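Cytosolic iron-sulfur protein assembly protein 1 (Saccharomyces cerevisiae, PDB 2HES) is an essential component of the cytosolic iron-sulfur protein assembly machinery, required for the maturation of extramitochondrial iron-sulfur proteins. Local coordinates at residues A75-I84 / E109-N117; Y254-A265 / Y296-L304. All blocks are in the same frame, centred on the assembly; numbering follows the deposited sequence.

Both contacts are seams between consecutive blades of a seven-bladed WD40 propeller: contact 1 joins repeats WD 2 and WD 3, contact 2 joins WD 6 and WD 7. Their centres are 20 Å apart and their nearest atoms about 7 Å, so they do not touch. In each seam the innermost strand of the later blade lies against the blade before it, and its tryptophan NE1 reaches back to a backbone carbonyl of that blade: Trp115 to Ala65, Trp303 to Ala257. Contact 1 pairs valines filling a glycine hollow with a phenylalanine stacked on a carboxylate; contact 2 adds polar side chains and two waters. The bound calcium ion is about 12 Å from the side chain of Val256 in contact 2.

Contact 1 (A75-I84 / E109-N117)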
ATOM      1  N   ALA A  75       4.484   1.040 -11.973  1.00 24.89           N
ATOM      2  CA  ALA A  75       5.617   1.425 -11.099  1.00 26.64           C
ATOM      3  C   ALA A  75       5.858   2.927 -11.050  1.00 27.97           C
ATOM      4  O   ALA A  75       6.106   3.548 -12.097  1.00 29.90           O
ATOM      5  CB  ALA A  75       6.927   0.653 -11.514  1.00 27.01           C
ATOM      6  N   GLY A  76       5.790   3.499  -9.844  1.00 28.98           N
ATOM      7  CA  GLY A  76       5.986   4.936  -9.609  1.00 30.51           C
ATOM      8  C   GLY A  76       7.335   5.245  -8.965  1.00 31.10           C
ATOM      9  O   GLY A  76       7.826   4.498  -8.111  1.00 30.51           O
ATOM     10  N   SER A  77       7.906   6.381  -9.343  1.00 31.70           N
ATOM     11  CA  SER A  77       9.305   6.636  -9.068  1.00 32.43           C
ATOM     12  C   SER A  77       9.548   8.000  -8.479  1.00 32.64           C
ATOM     13  O   SER A  77       8.801   8.952  -8.731  1.00 32.47           O
ATOM     14  CB  SER A  77      10.113   6.515 -10.364  1.00 32.75           C
ATOM     15  OG  SER A  77      11.430   7.033 -10.177  1.00 34.78           O
ATOM     16  N   PHE A  78      10.617   8.083  -7.694  1.00 33.85           N
ATOM     17  CA  PHE A  78      11.154   9.361  -7.231  1.00 34.25           C
ATOM     18  C   PHE A  78      11.453  10.286  -8.423  1.00 34.56           C
ATOM     19  O   PHE A  78      11.629  11.503  -8.247  1.00 34.45           O
ATOM     20  CB  PHE A  78      12.393   9.133  -6.355  1.00 34.98           C
ATOM     21  CG  PHE A  78      12.076   8.937  -4.879  1.00 35.78           C
ATOM     22  CD1 PHE A  78      10.750   8.812  -4.436  1.00 36.70           C
ATOM     23  CD2 PHE A  78      13.107   8.848  -3.940  1.00 36.62           C
ATOM     24  CE1 PHE A  78      10.450   8.636  -3.071  1.00 37.43           C
ATOM     25  CE2 PHE A  78      12.831   8.668  -2.578  1.00 37.50           C
ATOM     26  CZ  PHE A  78      11.489   8.558  -2.141  1.00 36.65           C
ATOM     27  N   ASP A  79      11.501   9.684  -9.613  1.00 34.51           N
ATOM     28  CA  ASP A  79      11.605  10.366 -10.921  1.00 35.80           C
ATOM     29  C   ASP A  79      10.553  11.433 -11.208  1.00 35.38           C
ATOM     30  O   ASP A  79      10.766  12.301 -12.064  1.00 35.15           O
ATOM     31  CB  ASP A  79      11.371   9.339 -12.042  1.00 35.62           C
ATOM     32  CG  ASP A  79      12.622   8.928 -12.742  1.00 39.59           C
ATOM     33  OD1 ASP A  79      13.633   9.672 -12.693  1.00 44.88           O
ATOM     34  OD2 ASP A  79      12.581   7.846 -13.372  1.00 37.00           O
ATOM     35  N   SER A  80       9.390  11.294 -10.567  1.00 34.93           N
ATOM     36  CA  SER A  80       8.148  12.000 -10.927  1.00 34.79           C
ATOM     37  C   SER A  80       7.342  11.233 -11.990  1.00 34.62           C
ATOM     38  O   SER A  80       6.239  11.648 -12.336  1.00 35.76           O
ATOM     39  CB  SER A  80       8.415  13.443 -11.391  1.00 34.25           C
ATOM     40  OG  SER A  80       8.627  13.489 -12.803  1.00 34.80           O
ATOM     41  N   THR A  81       7.881  10.125 -12.493  1.00 34.06           N
ATOM     42  CA  THR A  81       7.208   9.311 -13.541  1.00 34.10           C
ATOM     43  C   THR A  81       6.586   7.987 -13.027  1.00 33.91           C
ATOM     44  O   THR A  81       6.864   7.571 -11.897  1.00 34.13           O
ATOM     45  CB  THR A  81       8.137   9.018 -14.750  1.00 33.92           C
ATOM     46  OG1 THR A  81       9.042   7.937 -14.450  1.00 34.37           O
ATOM     47  CG2 THR A  81       8.935  10.266 -15.158  1.00 35.07           C
ATOM     48  N   VAL A  82       5.745   7.350 -13.854  1.00 33.51           N
ATOM     49  CA  VAL A  82       5.083   6.061 -13.545  1.00 33.53           C
ATOM     50  C   VAL A  82       5.103   5.173 -14.798  1.00 33.33           C
ATOM     51  O   VAL A  82       4.578   5.567 -15.844  1.00 34.71           O
ATOM     52  CB  VAL A  82       3.577   6.225 -13.065  1.00 31.82           C
ATOM     53  CG1 VAL A  82       2.927   4.876 -12.854  1.00 33.46           C
ATOM     54  CG2 VAL A  82       3.472   7.067 -11.802  1.00 33.05           C
ATOM     55  N   SER A  83       5.706   3.981 -14.708  1.00 33.56           N
ATOM     56  CA  SER A  83       5.796   3.043 -15.839  1.00 32.87           C
ATOM     57  C   SER A  83       4.760   1.897 -15.819  1.00 33.36           C
ATOM     58  O   SER A  83       4.336   1.481 -14.745  1.00 32.80           O
ATOM     59  CB  SER A  83       7.200   2.424 -15.888  1.00 33.87           C
ATOM     60  OG  SER A  83       7.429   1.574 -14.762  1.00 32.81           O
ATOM     61  N   ILE A  84       4.407   1.353 -16.993  1.00 32.59           N
ATOM     62  CA  ILE A  84       3.422   0.245 -17.127  1.00 33.05           C
ATOM     63  C   ILE A  84       3.936  -1.017 -17.871  1.00 34.42           C
ATOM     64  O   ILE A  84       4.335  -0.922 -19.035  1.00 34.97           O
ATOM     65  CB  ILE A  84       2.137   0.744 -17.879  1.00 32.93           C
ATOM     66  CG1 ILE A  84       1.478   1.922 -17.160  1.00 31.00           C
ATOM     67  CG2 ILE A  84       1.144  -0.378 -18.071  1.00 31.78           C
ATOM     68  CD1 ILE A  84       0.621   1.546 -15.931  1.00 30.64           C
ATOM     69  N   GLU A 109       8.494  13.925  -6.757  1.00 30.80           N
ATOM     70  CA  GLU A 109       8.595  12.504  -6.492  1.00 31.00           C
ATOM     71  C   GLU A 109       7.218  11.857  -6.420  1.00 30.27           C
ATOM     72  O   GLU A 109       6.357  12.318  -5.646  1.00 31.03           O
ATOM     73  CB  GLU A 109       9.328  12.265  -5.175  1.00 30.98           C
ATOM     74  CG  GLU A 109      10.745  12.905  -5.147  1.00 32.58           C
ATOM     75  CD  GLU A 109      11.429  12.794  -3.794  1.00 33.19           C
ATOM     76  OE1 GLU A 109      10.753  12.934  -2.758  1.00 36.40           O
ATOM     77  OE2 GLU A 109      12.658  12.556  -3.777  1.00 35.83           O
ATOM     78  N   VAL A 110       7.040  10.780  -7.177  1.00 29.59           N
ATOM     79  CA  VAL A 110       5.841   9.924  -7.051  1.00 29.63           C
ATOM     80  C   VAL A 110       6.076   9.011  -5.851  1.00 28.49           C
ATOM     81  O   VAL A 110       7.137   8.379  -5.757  1.00 29.88           O
ATOM     82  CB  VAL A 110       5.572   9.048  -8.319  1.00 29.37           C
ATOM     83  CG1 VAL A 110       4.433   8.002  -8.055  1.00 30.16           C
ATOM     84  CG2 VAL A 110       5.243   9.882  -9.532  1.00 30.70           C
ATOM     85  N   LYS A 111       5.132   8.988  -4.915  1.00 27.84           N
ATOM     86  CA  LYS A 111       5.257   8.162  -3.702  1.00 25.93           C
ATOM     87  C   LYS A 111       4.428   6.887  -3.720  1.00 24.92           C
ATOM     88  O   LYS A 111       4.722   5.941  -2.993  1.00 23.49           O
ATOM     89  CB  LYS A 111       4.839   8.928  -2.442  1.00 26.12           C
ATOM     90  CG  LYS A 111       5.671  10.146  -2.065  1.00 26.68           C
ATOM     91  CD  LYS A 111       7.176   9.798  -1.977  1.00 29.58           C
ATOM     92  CE  LYS A 111       7.981  11.037  -1.663  1.00 27.10           C
ATOM     93  NZ  LYS A 111       7.836  11.395  -0.228  1.00 28.66           N
ATOM     94  N   GLY A 112       3.350   6.868  -4.510  1.00 23.53           N
ATOM     95  CA  GLY A 112       2.507   5.703  -4.548  1.00 20.51           C
ATOM     96  C   GLY A 112       1.717   5.524  -5.831  1.00 20.08           C
ATOM     97  O   GLY A 112       1.376   6.508  -6.522  1.00 19.93           O
ATOM     98  N   VAL A 113       1.445   4.267  -6.132  1.00 19.16           N
ATOM     99  CA  VAL A 113       0.503   3.911  -7.226  1.00 17.74           C
ATOM    100  C   VAL A 113      -0.453   2.857  -6.716  1.00 17.07           C
ATOM    101  O   VAL A 113      -0.059   1.967  -5.928  1.00 17.01           O
ATOM    102  CB  VAL A 113       1.224   3.419  -8.531  1.00 18.21           C
ATOM    103  CG1 VAL A 113       2.189   4.474  -9.063  1.00 19.28           C
ATOM    104  CG2 VAL A 113       2.011   2.145  -8.290  1.00 19.16           C
ATOM    105  N   ALA A 114      -1.700   2.895  -7.182  1.00 16.97           N
ATOM    106  CA  ALA A 114      -2.689   1.932  -6.723  1.00 16.51           C
ATOM    107  C   ALA A 114      -3.834   1.892  -7.716  1.00 17.20           C
ATOM    108  O   ALA A 114      -4.260   2.964  -8.221  1.00 17.02           O
ATOM    109  CB  ALA A 114      -3.221   2.294  -5.334  1.00 16.98           C
ATOM    110  N   TRP A 115      -4.355   0.678  -7.926  1.00 18.37           N
ATOM    111  CA  TRP A 115      -5.430   0.446  -8.898  1.00 18.54           C
ATOM    112  C   TRP A 115      -6.787   0.226  -8.204  1.00 20.02           C
ATOM    113  O   TRP A 115      -6.877  -0.440  -7.150  1.00 19.84           O
ATOM    114  CB  TRP A 115      -5.175  -0.835  -9.685  1.00 20.16           C
ATOM    115  CG  TRP A 115      -3.989  -0.834 -10.530  1.00 21.23           C
ATOM    116  CD1 TRP A 115      -2.709  -1.154 -10.179  1.00 20.20           C
ATOM    117  CD2 TRP A 115      -3.966  -0.504 -11.924  1.00 21.20           C
ATOM    118  NE1 TRP A 115      -1.885  -1.055 -11.297  1.00 22.69           N
ATOM    119  CE2 TRP A 115      -2.641  -0.642 -12.367  1.00 21.94           C
ATOM    120  CE3 TRP A 115      -4.954  -0.115 -12.839  1.00 25.11           C
ATOM    121  CZ2 TRP A 115      -2.265  -0.394 -13.692  1.00 23.08           C
ATOM    122  CZ3 TRP A 115      -4.582   0.142 -14.162  1.00 21.26           C
ATOM    123  CH2 TRP A 115      -3.246   0.005 -14.564  1.00 22.56           C
ATOM    124  N   SER A 116      -7.860   0.697  -8.834  1.00 19.54           N
ATOM    125  CA  SER A 116      -9.209   0.301  -8.407  1.00 20.07           C
ATOM    126  C   SER A 116      -9.425  -1.172  -8.722  1.00 21.39           C
ATOM    127  O   SER A 116      -8.794  -1.683  -9.632  1.00 20.38           O
ATOM    128  CB  SER A 116     -10.250   1.164  -9.116  1.00 19.79           C
ATOM    129  OG  SER A 116     -10.111   1.038 -10.530  1.00 20.47           O
ATOM    130  N   ASN A 117     -10.301  -1.864  -7.971  1.00 22.72           N
ATOM    131  CA  ASN A 117     -10.493  -3.301  -8.213  1.00 24.24           C
ATOM    132  C   ASN A 117     -11.187  -3.639  -9.524  1.00 23.55           C
ATOM    133  O   ASN A 117     -10.999  -4.731 -10.022  1.00 25.02           O
ATOM    134  CB  ASN A 117     -11.170  -4.040  -7.049  1.00 25.82           C
ATOM    135  CG  ASN A 117     -11.191  -5.582  -7.259  1.00 28.99           C
ATOM    136  OD1 ASN A 117     -10.133  -6.230  -7.417  1.00 35.28           O
ATOM    137  ND2 ASN A 117     -12.395  -6.164  -7.265  1.00 32.36           N
TER
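Val110 is the bump that goes into the Gly76 hollow: its CG1 rests 3.8 Å from Gly76 CA, where any side chain on the glycine would collide with it. With CG1 anti to the backbone N (chi1 171°), CG2 is left to press into the 77-80 turn, 3.5 Å from Ser80 O. Val113 CG1 fills the rest of the hollow and meets Val82 CG1 tip to tip at 3.9 Å. Further along, Ile84 CD1 touches Trp115 CZ2 at 4.1 Å. Val110 N donates to Ser77 O at 3.0 Å, while Ser80 N reaches the same oxygen from the opposite face and closes the type I turn. Phe78 meets the side chains of two charged residues. The Glu109 carboxylate is stacked over one ring face, planes 15° apart, and Lys111 CD comes in obliquely, 3.6 Å from Phe78 CE1, on its way to a salt bridge with Asp155. Cutting Phe78 back to an alanine would probably leave the Glu109 carboxylate without its flat support and the Lys111 chain freer to move. This is WD40 beta-propeller inter-blade packing, inner strand 110-115 of one blade against the two middle strands, 72-77 and 82-86, of the blade before.

Contact 2 (Y254-A265 / Y296-L304); sequences YNVAWGFNGLIA and YEINVVKWL
Trp303 carries the tight end of this contact, its indole lodged against the 259-262 turn and the strands on either side of that turn. NE1 donates to Ala257 O at 3.0 Å; the carbonyl lies near the ring plane, but the N-H comes from above the carbonyl's own plane, and Ala265 N donates to the same oxygen. One ring face receives Gly259 CA as a CH-pi contact, 3.8 Å from the centre of the five-membered ring. There is little room for a side chain on that glycine. Asn261, exposed at this end, stands its amide almost upright on the same face (85° between planes), with ND2 3.6 Å from Trp303 CZ3. Its CG sits between backbone N and carbonyl carbon, which turns OD1 back to Leu263 N in an Asx turn. Leu263 CB and Ala265 CB close on the benzene part, at 3.7 and 3.8 Å from Trp303 CZ2.

Midway, the two strands run nearly parallel, and the direct hydrogen bonds between them each use a side chain. Asn255 OD1 accepts from Val301 N at 3.0 Å in a fairly straight bond (165°), and also from a water that is held by Lys302 NZ, itself bonded to Phe20 O.

The other end is held by fewer, more polar contacts: the Tyr254 ring turns its edge to Ile298 O, and a second water bridges Tyr254 O and Asn299 O. At the partly exposed margin Tyr254 OH donates to Glu297 OE1 at 3.0 Å, from above the carboxylate plane.

No helix covers any of this. Val301 and Trp303 rest on Leu312 of strand 312-316, the next in their own blade, and Trp303 also meets Val275 of strand 273-279. On the far side, Val256 and Trp258 turn to Cys215 of strand 213-218, in the blade before.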
ATOM      1  N   TYR A 254       5.465   2.133   9.674  1.00 18.42           N
ATOM      2  CA  TYR A 254       5.615   2.470   8.276  1.00 18.41           C
ATOM      3  C   TYR A 254       4.605   1.787   7.345  1.00 17.66           C
ATOM      4  O   TYR A 254       4.461   2.222   6.216  1.00 18.18           O
ATOM      5  CB  TYR A 254       7.009   2.058   7.787  1.00 18.71           C
ATOM      6  CG  TYR A 254       8.156   2.973   8.215  1.00 18.43           C
ATOM      7  CD1 TYR A 254       8.000   4.358   8.295  1.00 21.58           C
ATOM      8  CD2 TYR A 254       9.431   2.439   8.456  1.00 21.74           C
ATOM      9  CE1 TYR A 254       9.092   5.196   8.690  1.00 23.93           C
ATOM     10  CE2 TYR A 254      10.499   3.271   8.810  1.00 21.45           C
ATOM     11  CZ  TYR A 254      10.340   4.625   8.898  1.00 23.85           C
ATOM     12  OH  TYR A 254      11.455   5.414   9.267  1.00 23.51           O
ATOM     13  N   ASN A 255       4.008   0.699   7.778  1.00 17.19           N
ATOM     14  CA  ASN A 255       3.032   0.006   6.901  1.00 17.85           C
ATOM     15  C   ASN A 255       2.000  -0.818   7.687  1.00 18.73           C
ATOM     16  O   ASN A 255       2.302  -1.445   8.704  1.00 18.48           O
ATOM     17  CB  ASN A 255       3.837  -0.869   5.887  1.00 17.52           C
ATOM     18  CG  ASN A 255       3.246  -0.871   4.469  1.00 18.25           C
ATOM     19  OD1 ASN A 255       3.008  -1.921   3.913  1.00 18.88           O
ATOM     20  ND2 ASN A 255       3.064   0.312   3.874  1.00 20.63           N
ATOM     21  N   VAL A 256       0.761  -0.814   7.206  1.00 16.94           N
ATOM     22  CA  VAL A 256      -0.258  -1.693   7.726  1.00 15.61           C
ATOM     23  C   VAL A 256      -0.960  -2.403   6.594  1.00 15.72           C
ATOM     24  O   VAL A 256      -1.026  -1.880   5.458  1.00 17.48           O
ATOM     25  CB  VAL A 256      -1.333  -0.901   8.569  1.00 15.93           C
ATOM     26  CG1 VAL A 256      -0.715  -0.266   9.798  1.00 17.53           C
ATOM     27  CG2 VAL A 256      -1.963   0.201   7.708  1.00 15.16           C
ATOM     28  N   ALA A 257      -1.529  -3.557   6.918  1.00 15.68           N
ATOM     29  CA  ALA A 257      -2.248  -4.403   5.937  1.00 16.47           C
ATOM     30  C   ALA A 257      -3.371  -5.141   6.620  1.00 16.90           C
ATOM     31  O   ALA A 257      -3.175  -5.742   7.707  1.00 16.36           O
ATOM     32  CB  ALA A 257      -1.276  -5.404   5.299  1.00 16.51           C
ATOM     33  N   TRP A 258      -4.552  -5.076   6.020  1.00 16.68           N
ATOM     34  CA  TRP A 258      -5.721  -5.641   6.617  1.00 17.25           C
ATOM     35  C   TRP A 258      -6.136  -6.786   5.722  1.00 18.89           C
ATOM     36  O   TRP A 258      -6.548  -6.574   4.563  1.00 19.80           O
ATOM     37  CB  TRP A 258      -6.838  -4.613   6.769  1.00 16.97           C
ATOM     38  CG  TRP A 258      -7.861  -4.959   7.862  1.00 16.94           C
ATOM     39  CD1 TRP A 258      -8.189  -6.219   8.333  1.00 16.50           C
ATOM     40  CD2 TRP A 258      -8.753  -4.050   8.509  1.00 18.15           C
ATOM     41  NE1 TRP A 258      -9.180  -6.122   9.293  1.00 18.11           N
ATOM     42  CE2 TRP A 258      -9.550  -4.807   9.411  1.00 17.36           C
ATOM     43  CE3 TRP A 258      -8.924  -2.652   8.465  1.00 16.94           C
ATOM     44  CZ2 TRP A 258     -10.500  -4.216  10.269  1.00 16.82           C
ATOM     45  CZ3 TRP A 258      -9.882  -2.062   9.303  1.00 17.46           C
ATOM     46  CH2 TRP A 258     -10.656  -2.850  10.202  1.00 16.87           C
ATOM     47  N   GLY A 259      -5.993  -7.999   6.242  1.00 19.49           N
ATOM     48  CA  GLY A 259      -6.243  -9.168   5.393  1.00 19.26           C
ATOM     49  C   GLY A 259      -7.706  -9.536   5.244  1.00 18.68           C
ATOM     50  O   GLY A 259      -8.552  -9.083   6.034  1.00 19.89           O
ATOM     51  N   PHE A 260      -8.007 -10.372   4.232  1.00 18.83           N
ATOM     52  CA  PHE A 260      -9.353 -10.940   4.096  1.00 19.06           C
ATOM     53  C   PHE A 260      -9.692 -11.881   5.248  1.00 19.91           C
ATOM     54  O   PHE A 260     -10.844 -12.196   5.476  1.00 21.18           O
ATOM     55  CB  PHE A 260      -9.563 -11.633   2.732  1.00 18.28           C
ATOM     56  CG  PHE A 260      -9.552 -10.680   1.576  1.00 19.49           C
ATOM     57  CD1 PHE A 260     -10.739 -10.158   1.099  1.00 22.52           C
ATOM     58  CD2 PHE A 260      -8.339 -10.281   0.998  1.00 22.47           C
ATOM     59  CE1 PHE A 260     -10.748  -9.228   0.010  1.00 22.04           C
ATOM     60  CE2 PHE A 260      -8.308  -9.369  -0.081  1.00 25.51           C
ATOM     61  CZ  PHE A 260      -9.516  -8.851  -0.582  1.00 21.65           C
ATOM     62  N   ASN A 261      -8.673 -12.299   5.985  1.00 20.93           N
ATOM     63  CA  ASN A 261      -8.863 -13.078   7.204  1.00 21.92           C
ATOM     64  C   ASN A 261      -9.322 -12.235   8.422  1.00 21.91           C
ATOM     65  O   ASN A 261      -9.521 -12.748   9.536  1.00 22.27           O
ATOM     66  CB  ASN A 261      -7.581 -13.843   7.493  1.00 21.49           C
ATOM     67  CG  ASN A 261      -6.368 -12.923   7.680  1.00 22.64           C
ATOM     68  OD1 ASN A 261      -6.495 -11.707   7.777  1.00 20.46           O
ATOM     69  ND2 ASN A 261      -5.189 -13.512   7.710  1.00 23.62           N
ATOM     70  N   GLY A 262      -9.476 -10.932   8.213  1.00 20.97           N
ATOM     71  CA  GLY A 262      -9.915 -10.053   9.282  1.00 21.25           C
ATOM     72  C   GLY A 262      -8.783  -9.491  10.121  1.00 20.57           C
ATOM     73  O   GLY A 262      -9.020  -8.648  11.000  1.00 20.02           O
ATOM     74  N   LEU A 263      -7.553  -9.963   9.886  1.00 20.06           N
ATOM     75  CA  LEU A 263      -6.445  -9.625  10.774  1.00 18.99           C
ATOM     76  C   LEU A 263      -5.681  -8.428  10.236  1.00 18.23           C
ATOM     77  O   LEU A 263      -5.447  -8.343   9.027  1.00 18.01           O
ATOM     78  CB  LEU A 263      -5.448 -10.802  10.910  1.00 20.24           C
ATOM     79  CG  LEU A 263      -5.938 -12.141  11.479  1.00 18.24           C
ATOM     80  CD1 LEU A 263      -4.782 -13.134  11.534  1.00 23.10           C
ATOM     81  CD2 LEU A 263      -6.624 -11.996  12.851  1.00 22.09           C
ATOM     82  N   ILE A 264      -5.213  -7.561  11.130  1.00 17.85           N
ATOM     83  CA  ILE A 264      -4.367  -6.433  10.732  1.00 18.04           C
ATOM     84  C   ILE A 264      -2.902  -6.835  11.025  1.00 18.30           C
ATOM     85  O   ILE A 264      -2.622  -7.430  12.066  1.00 19.90           O
ATOM     86  CB  ILE A 264      -4.719  -5.122  11.523  1.00 17.99           C
ATOM     87  CG1 ILE A 264      -6.106  -4.620  11.115  1.00 19.59           C
ATOM     88  CG2 ILE A 264      -3.664  -4.002  11.286  1.00 19.59           C
ATOM     89  CD1 ILE A 264      -6.575  -3.437  11.956  1.00 18.12           C
ATOM     90  N   ALA A 265      -2.009  -6.500  10.113  1.00 16.59           N
ATOM     91  CA  ALA A 265      -0.557  -6.557  10.349  1.00 17.29           C
ATOM     92  C   ALA A 265       0.061  -5.169  10.322  1.00 18.47           C
ATOM     93  O   ALA A 265      -0.346  -4.307   9.508  1.00 17.97           O
ATOM     94  CB  ALA A 265       0.092  -7.460   9.281  1.00 17.59           C
ATOM     95  N   TYR A 296      17.476  -3.860  10.911  1.00 29.76           N
ATOM     96  CA  TYR A 296      16.942  -2.989   9.868  1.00 29.01           C
ATOM     97  C   TYR A 296      15.467  -2.568   9.995  1.00 26.83           C
ATOM     98  O   TYR A 296      14.603  -3.339  10.427  1.00 26.07           O
ATOM     99  CB  TYR A 296      17.183  -3.622   8.482  1.00 29.62           C
ATOM    100  CG  TYR A 296      18.664  -3.696   8.128  1.00 30.27           C
ATOM    101  CD1 TYR A 296      19.302  -2.615   7.513  1.00 32.23           C
ATOM    102  CD2 TYR A 296      19.413  -4.827   8.418  1.00 31.13           C
ATOM    103  CE1 TYR A 296      20.666  -2.664   7.190  1.00 33.03           C
ATOM    104  CE2 TYR A 296      20.782  -4.892   8.106  1.00 30.17           C
ATOM    105  CZ  TYR A 296      21.391  -3.808   7.501  1.00 31.68           C
ATOM    106  OH  TYR A 296      22.737  -3.843   7.174  1.00 34.31           O
ATOM    107  N   GLU A 297      15.201  -1.333   9.573  1.00 25.87           N
ATOM    108  CA  GLU A 297      13.832  -0.794   9.545  1.00 25.40           C
ATOM    109  C   GLU A 297      13.022  -1.630   8.554  1.00 24.71           C
ATOM    110  O   GLU A 297      13.583  -2.113   7.553  1.00 26.36           O
ATOM    111  CB  GLU A 297      13.847   0.682   9.141  1.00 24.98           C
ATOM    112  CG  GLU A 297      14.410   1.609  10.265  1.00 26.76           C
ATOM    113  CD  GLU A 297      14.299   3.105   9.996  1.00 28.27           C
ATOM    114  OE1 GLU A 297      13.739   3.523   8.963  1.00 32.86           O
ATOM    115  OE2 GLU A 297      14.789   3.895  10.828  1.00 35.61           O
ATOM    116  N   ILE A 298      11.737  -1.851   8.843  1.00 23.65           N
ATOM    117  CA  ILE A 298      10.884  -2.616   7.936  1.00 22.32           C
ATOM    118  C   ILE A 298       9.892  -1.628   7.315  1.00 22.99           C
ATOM    119  O   ILE A 298       9.238  -0.855   8.051  1.00 23.40           O
ATOM    120  CB  ILE A 298      10.110  -3.751   8.647  1.00 22.62           C
ATOM    121  CG1 ILE A 298      11.024  -4.651   9.495  1.00 22.91           C
ATOM    122  CG2 ILE A 298       9.295  -4.565   7.639  1.00 21.49           C
ATOM    123  CD1 ILE A 298      10.281  -5.720  10.261  1.00 21.92           C
ATOM    124  N   ASN A 299       9.729  -1.667   5.985  1.00 21.46           N
ATOM    125  CA  ASN A 299       9.009  -0.586   5.294  1.00 21.39           C
ATOM    126  C   ASN A 299       7.649  -0.996   4.788  1.00 20.80           C
ATOM    127  O   ASN A 299       6.787  -0.124   4.514  1.00 20.65           O
ATOM    128  CB  ASN A 299       9.829  -0.120   4.086  1.00 21.51           C
ATOM    129  CG  ASN A 299      11.156   0.458   4.490  1.00 24.13           C
ATOM    130  OD1 ASN A 299      11.223   1.409   5.272  1.00 24.01           O
ATOM    131  ND2 ASN A 299      12.229  -0.119   3.962  1.00 26.73           N
ATOM    132  N   VAL A 300       7.477  -2.295   4.589  1.00 20.17           N
ATOM    133  CA  VAL A 300       6.299  -2.816   3.861  1.00 20.95           C
ATOM    134  C   VAL A 300       5.886  -4.193   4.329  1.00 21.06           C
ATOM    135  O   VAL A 300       6.742  -5.023   4.675  1.00 22.54           O
ATOM    136  CB  VAL A 300       6.450  -2.716   2.281  1.00 21.67           C
ATOM    137  CG1 VAL A 300       7.645  -3.517   1.757  1.00 22.68           C
ATOM    138  CG2 VAL A 300       5.203  -3.177   1.600  1.00 24.15           C
ATOM    139  N   VAL A 301       4.566  -4.428   4.365  1.00 20.07           N
ATOM    140  CA  VAL A 301       4.003  -5.711   4.745  1.00 20.18           C
ATOM    141  C   VAL A 301       2.763  -6.005   3.920  1.00 21.40           C
ATOM    142  O   VAL A 301       1.970  -5.107   3.685  1.00 19.31           O
ATOM    143  CB  VAL A 301       3.651  -5.758   6.276  1.00 21.38           C
ATOM    144  CG1 VAL A 301       2.585  -4.698   6.646  1.00 19.62           C
ATOM    145  CG2 VAL A 301       3.226  -7.159   6.695  1.00 19.67           C
ATOM    146  N   LYS A 302       2.603  -7.266   3.498  1.00 21.26           N
ATOM    147  CA  LYS A 302       1.416  -7.710   2.755  1.00 22.66           C
ATOM    148  C   LYS A 302       0.978  -9.099   3.185  1.00 22.30           C
ATOM    149  O   LYS A 302       1.808  -9.929   3.508  1.00 24.43           O
ATOM    150  CB  LYS A 302       1.729  -7.735   1.246  1.00 22.16           C
ATOM    151  CG  LYS A 302       1.891  -6.376   0.559  1.00 25.23           C
ATOM    152  CD  LYS A 302       0.588  -5.578   0.595  1.00 23.37           C
ATOM    153  CE  LYS A 302       0.412  -4.699  -0.626  1.00 28.12           C
ATOM    154  NZ  LYS A 302       1.494  -3.737  -0.927  1.00 28.28           N
ATOM    155  N   TRP A 303      -0.322  -9.360   3.124  1.00 22.83           N
ATOM    156  CA  TRP A 303      -0.906 -10.668   3.373  1.00 22.43           C
ATOM    157  C   TRP A 303      -1.022 -11.335   2.020  1.00 24.48           C
ATOM    158  O   TRP A 303      -1.591 -10.734   1.096  1.00 22.76           O
ATOM    159  CB  TRP A 303      -2.319 -10.529   3.894  1.00 22.27           C
ATOM    160  CG  TRP A 303      -2.449 -10.016   5.274  1.00 22.00           C
ATOM    161  CD1 TRP A 303      -2.822  -8.757   5.652  1.00 22.01           C
ATOM    162  CD2 TRP A 303      -2.258 -10.762   6.478  1.00 22.56           C
ATOM    163  NE1 TRP A 303      -2.869  -8.670   7.018  1.00 24.14           N
ATOM    164  CE2 TRP A 303      -2.527  -9.884   7.554  1.00 23.62           C
ATOM    165  CE3 TRP A 303      -1.895 -12.087   6.756  1.00 22.22           C
ATOM    166  CZ2 TRP A 303      -2.432 -10.280   8.881  1.00 24.13           C
ATOM    167  CZ3 TRP A 303      -1.798 -12.485   8.073  1.00 22.48           C
ATOM    168  CH2 TRP A 303      -2.074 -11.583   9.127  1.00 23.58           C
ATOM    169  N   LEU A 304      -0.524 -12.568   1.918  1.00 24.69           N
ATOM    170  CA  LEU A 304      -0.450 -13.232   0.600  1.00 28.62           C
ATOM    171  C   LEU A 304      -1.469 -14.345   0.464  1.00 29.16           C
ATOM    172  O   LEU A 304      -1.826 -14.996   1.455  1.00 31.01           O
ATOM    173  CB  LEU A 304       0.979 -13.748   0.338  1.00 28.83           C
ATOM    174  CG  LEU A 304       2.022 -12.861  -0.380  1.00 31.83           C
ATOM    175  CD1 LEU A 304       1.939 -11.338  -0.075  1.00 33.09           C
ATOM    176  CD2 LEU A 304       3.446 -13.362  -0.166  1.00 30.49           C
TER
HETATM  177  O   HOH W   1       6.404   2.301   3.703  1.00 36.72           O
HETATM  178  O   HOH W   2       1.771  -2.716   1.735  1.00 36.12           O